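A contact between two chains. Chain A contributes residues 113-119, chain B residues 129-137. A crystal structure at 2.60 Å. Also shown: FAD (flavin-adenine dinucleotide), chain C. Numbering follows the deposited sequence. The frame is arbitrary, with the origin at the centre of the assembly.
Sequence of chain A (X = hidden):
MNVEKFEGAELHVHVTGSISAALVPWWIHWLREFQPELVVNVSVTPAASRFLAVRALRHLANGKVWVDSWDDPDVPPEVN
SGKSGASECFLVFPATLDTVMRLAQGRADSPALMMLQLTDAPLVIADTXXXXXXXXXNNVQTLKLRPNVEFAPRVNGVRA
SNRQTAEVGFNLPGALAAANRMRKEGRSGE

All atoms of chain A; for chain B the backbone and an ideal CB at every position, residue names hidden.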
# COMPACT_ATOMS: atom_id res chain seq x y z
N LEU A 113 -18.19 22.87 12.03
CA LEU A 113 -18.21 23.57 13.33
C LEU A 113 -17.77 25.02 13.18
O LEU A 113 -18.34 25.84 13.86
CB LEU A 113 -17.47 22.77 14.40
CG LEU A 113 -18.43 22.15 15.41
CD1 LEU A 113 -18.68 20.69 15.14
CD2 LEU A 113 -18.01 22.39 16.83
N MET A 114 -16.81 25.31 12.30
CA MET A 114 -16.48 26.72 12.01
C MET A 114 -17.78 27.41 11.57
O MET A 114 -18.13 28.43 12.11
CB MET A 114 -15.39 26.82 10.93
CG MET A 114 -15.04 28.25 10.50
SD MET A 114 -14.14 29.09 11.80
CE MET A 114 -12.47 28.50 11.46
N MET A 115 -18.48 26.77 10.63
CA MET A 115 -19.72 27.28 10.02
C MET A 115 -20.75 27.54 11.12
O MET A 115 -21.29 28.63 11.15
CB MET A 115 -20.20 26.22 9.04
CG MET A 115 -21.45 26.62 8.28
SD MET A 115 -21.97 25.28 7.21
CE MET A 115 -22.54 24.06 8.37
N LEU A 116 -20.98 26.58 12.01
CA LEU A 116 -22.00 26.69 13.06
C LEU A 116 -21.57 27.76 14.09
O LEU A 116 -22.44 28.41 14.64
CB LEU A 116 -22.24 25.32 13.70
CG LEU A 116 -22.92 24.29 12.80
CD1 LEU A 116 -23.13 22.99 13.52
CD2 LEU A 116 -24.23 24.79 12.26
N GLN A 117 -20.26 27.92 14.36
CA GLN A 117 -19.78 29.00 15.24
C GLN A 117 -20.10 30.36 14.59
O GLN A 117 -20.42 31.30 15.35
CB GLN A 117 -18.27 28.93 15.50
CG GLN A 117 -17.77 27.76 16.38
CD GLN A 117 -18.43 27.60 17.73
OE1 GLN A 117 -18.98 28.56 18.29
NE2 GLN A 117 -18.38 26.38 18.26
N LEU A 118 -20.02 30.52 13.27
CA LEU A 118 -20.03 31.87 12.66
C LEU A 118 -21.44 32.25 12.22
O LEU A 118 -21.72 33.44 12.03
CB LEU A 118 -19.03 31.92 11.50
CG LEU A 118 -17.56 31.69 11.86
CD1 LEU A 118 -16.71 31.80 10.63
CD2 LEU A 118 -17.09 32.69 12.87
N THR A 119 -22.34 31.30 12.07
CA THR A 119 -23.67 31.64 11.52
C THR A 119 -24.42 32.49 12.56
O THR A 119 -24.24 32.28 13.78
CB THR A 119 -24.45 30.40 11.09
OG1 THR A 119 -25.65 30.84 10.45
CG2 THR A 119 -24.79 29.50 12.25
N UNK B 129 -8.74 35.07 13.30
CA UNK B 129 -10.10 34.46 13.44
C UNK B 129 -10.94 34.88 12.25
O UNK B 129 -11.03 36.04 11.94
CB UNK B 129 -10.78 34.88 14.74
N UNK B 130 -11.70 33.99 11.61
CA UNK B 130 -12.63 34.42 10.58
C UNK B 130 -13.77 35.28 11.14
O UNK B 130 -14.46 35.93 10.37
CB UNK B 130 -13.21 33.20 9.86
N UNK B 131 -13.98 35.24 12.46
CA UNK B 131 -15.21 35.73 13.11
C UNK B 131 -15.29 35.27 14.56
O UNK B 131 -14.29 34.69 15.08
CB UNK B 131 -16.45 35.25 12.35
N UNK B 132 -16.42 35.57 15.23
CA UNK B 132 -16.54 35.32 16.69
C UNK B 132 -18.00 35.15 17.11
O UNK B 132 -18.90 35.29 16.33
CB UNK B 132 -15.91 36.47 17.48
N UNK B 133 -18.20 34.70 18.34
CA UNK B 133 -19.54 34.73 18.97
C UNK B 133 -19.31 34.89 20.47
O UNK B 133 -18.16 35.00 20.88
CB UNK B 133 -20.35 33.47 18.66
N UNK B 134 -20.37 34.78 21.25
CA UNK B 134 -20.32 35.07 22.71
C UNK B 134 -19.49 34.01 23.43
O UNK B 134 -18.78 34.36 24.42
CB UNK B 134 -21.73 35.12 23.31
N UNK B 135 -19.54 32.78 22.94
CA UNK B 135 -18.87 31.64 23.60
C UNK B 135 -17.38 31.71 23.30
O UNK B 135 -16.58 31.50 24.20
CB UNK B 135 -19.45 30.30 23.13
N UNK B 136 -17.03 32.10 22.09
CA UNK B 136 -15.60 32.31 21.72
C UNK B 136 -15.00 33.42 22.59
O UNK B 136 -13.92 33.27 23.12
CB UNK B 136 -15.46 32.67 20.24
N UNK B 137 -15.71 34.54 22.71
CA UNK B 137 -15.25 35.73 23.46
C UNK B 137 -15.04 35.29 24.92
O UNK B 137 -14.07 35.76 25.51
CB UNK B 137 -16.25 36.88 23.37
PA FAD C . -4.26 21.20 14.39
O1A FAD C . -3.18 20.54 15.18
O2A FAD C . -4.23 21.06 12.90
O5B FAD C . -5.69 20.72 14.94
C5B FAD C . -6.31 19.56 14.33
C4B FAD C . -7.29 18.96 15.30
O4B FAD C . -7.04 17.53 15.40
C3B FAD C . -7.22 19.49 16.74
O3B FAD C . -8.52 19.55 17.33
C2B FAD C . -6.34 18.45 17.44
O2B FAD C . -6.56 18.39 18.83
C1B FAD C . -6.79 17.17 16.74
N9A FAD C . -5.78 16.12 16.75
C8A FAD C . -4.83 15.87 17.71
N7A FAD C . -4.08 14.84 17.41
C5A FAD C . -4.56 14.38 16.19
C6A FAD C . -4.18 13.32 15.35
N6A FAD C . -3.18 12.48 15.63
N1A FAD C . -4.88 13.15 14.21
C2A FAD C . -5.88 14.00 13.94
N3A FAD C . -6.33 15.03 14.65
C4A FAD C . -5.61 15.17 15.78
N1 FAD C . -9.17 28.95 10.98
C2 FAD C . -8.95 30.10 11.65
O2 FAD C . -9.12 30.16 12.87
N3 FAD C . -8.53 31.23 11.03
C4 FAD C . -8.31 31.27 9.68
O4 FAD C . -7.93 32.32 9.16
C4X FAD C . -8.53 30.10 8.94
N5 FAD C . -8.33 30.12 7.64
C5X FAD C . -8.56 28.97 6.95
C6 FAD C . -8.34 28.98 5.56
C7 FAD C . -8.55 27.85 4.79
C7M FAD C . -8.31 27.90 3.30
C8 FAD C . -8.99 26.66 5.41
C8M FAD C . -9.22 25.41 4.60
C9 FAD C . -9.20 26.64 6.78
C9A FAD C . -8.99 27.78 7.57
N10 FAD C . -9.20 27.79 8.95
C10 FAD C . -8.98 28.95 9.68
C1' FAD C . -9.65 26.57 9.63
C2' FAD C . -8.51 25.85 10.32
O2' FAD C . -7.60 25.35 9.35
C3' FAD C . -9.03 24.68 11.17
O3' FAD C . -9.77 25.20 12.27
C4' FAD C . -7.93 23.76 11.69
O4' FAD C . -8.51 22.70 12.45
C5' FAD C . -6.93 24.49 12.55
O5' FAD C . -6.02 23.53 13.17
P FAD C . -4.72 24.06 13.93
O1P FAD C . -5.13 25.13 14.89
O2P FAD C . -3.67 24.37 12.92
O3P FAD C . -4.29 22.76 14.76

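Chain A offers one face of a helix. The ends of Met114(A), Gln117(A) and Leu118(A) come nearer to chain B, although each CA-to-CB bond is sideways.

Position 129 has an extended backbone, with phi/psi of -90/136. Its CB points sideways, and its ideal CB has nothing of chain A within 5.5 Å. Chain A sets little limit here, so many side chains would suit. The residue is Phe129(B). Its ring makes no contact with the helix.

Position 130 points toward chain A. The ideal CB lies 3.8 Å from Leu118(A) CD1 and 4.6 Å from Met114(A) SD. These are apolar neighbours, so a compact apolar side chain would suit. A phi of -66° also allows proline. The residue is Pro130(B). Its CG lies 3.5 Å from Met114(A) SD, and its CB lies 3.8 Å from Leu118(A) CD1. The ring thus packs against both side chains. The flavin is also near: Pro130(B) CD is 3.7 Å from FAD N3, and Met114(A) CE is 3.4 Å from FAD N1.

Position 131 has little choice. An ideal CB would sit 2.7 Å from Leu118(A) CD2, which is a clash. The phi/psi pair of 168/-175 is fully extended and is common mainly for glycine. Both observations favour glycine, and the residue is Gly131(B). With no side chain in the way, Leu118(A) CD2 comes to 3.6 Å from Gly131(B) C.

Position 132 turns its CB away, and nothing of chain A is within 5.5 Å of it. Small or polar residues would fit, among many others. The residue is Ser132(B). Its contact with chain A is through the backbone, with Ser132(B) N 3.8 Å from Leu118(A) CD2.

Position 133 points toward chain A. Its ideal CB is 4.0 Å from Gln117(A) O, and the amide group of the Gln117(A) side chain is close by. A short polar side chain with a donor would suit. The backbone becomes helical at 134, so Asn, Asp, Ser or Thr could cap the helix; of these, Asp lacks the donor. The residue is Asn133(B), which does both jobs. Asn133(B) ND2 donates to Gln117(A) O at 2.9 Å and to Gln117(A) OE1 at 2.7 Å. Its other amide atom, Asn133(B) OD1, accepts from the backbone N of position 136 at 3.0 Å and, weakly, from the backbone N of position 135 at 2.9 Å.

Position 134 is out of reach, and chain A leaves the choice open. The residue is Glu134(B).

Position 135 points toward chain A, but its ideal CB is still 5.2 Å from Gln117(A) OE1. Several sizes would fit. The residue is Ile135(B), which makes no close contact across the interface.

Position 136 also points toward chain A, with nothing within 5.5 Å of the ideal CB. A medium-sized side chain could fill the gap. The residue is Val136(B), whose CG2 lies 4.3 Å from Gln117(A) OE1.

Position 137 is out of reach, and many residues would do. The residue is Glu137(B).

Chain B (129-137) FPGSNEIVE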
# COMPACT_ATOMS: atom_id res chain seq x y z
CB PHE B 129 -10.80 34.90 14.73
CG PHE B 129 -10.15 34.46 16.02
CD1 PHE B 129 -8.91 33.86 16.05
CD2 PHE B 129 -10.79 34.66 17.23
CE1 PHE B 129 -8.34 33.45 17.25
CE2 PHE B 129 -10.23 34.24 18.42
CZ PHE B 129 -9.01 33.64 18.44
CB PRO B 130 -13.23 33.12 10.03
CG PRO B 130 -12.49 32.01 10.71
CD PRO B 130 -11.85 32.57 11.95
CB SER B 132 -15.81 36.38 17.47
OG SER B 132 -15.43 35.90 18.76
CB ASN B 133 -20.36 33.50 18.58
CG ASN B 133 -19.73 32.20 19.05
OD1 ASN B 133 -19.29 32.07 20.19
ND2 ASN B 133 -19.70 31.20 18.18
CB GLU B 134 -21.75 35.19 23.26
CG GLU B 134 -22.57 36.27 22.53
CD GLU B 134 -23.36 35.94 21.24
OE1 GLU B 134 -24.38 36.65 21.04
OE2 GLU B 134 -22.98 35.03 20.41
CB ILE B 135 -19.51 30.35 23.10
CG1 ILE B 135 -20.90 30.23 23.71
CG2 ILE B 135 -18.63 29.17 23.41
CD1 ILE B 135 -21.69 29.12 23.10
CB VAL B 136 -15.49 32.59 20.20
CG1 VAL B 136 -14.12 33.06 19.79
CG2 VAL B 136 -15.89 31.37 19.37
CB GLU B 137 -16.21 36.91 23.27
CG GLU B 137 -16.02 37.60 21.91
CD GLU B 137 -17.26 38.16 21.16
OE1 GLU B 137 -18.30 38.53 21.83
OE2 GLU B 137 -17.21 38.25 19.85
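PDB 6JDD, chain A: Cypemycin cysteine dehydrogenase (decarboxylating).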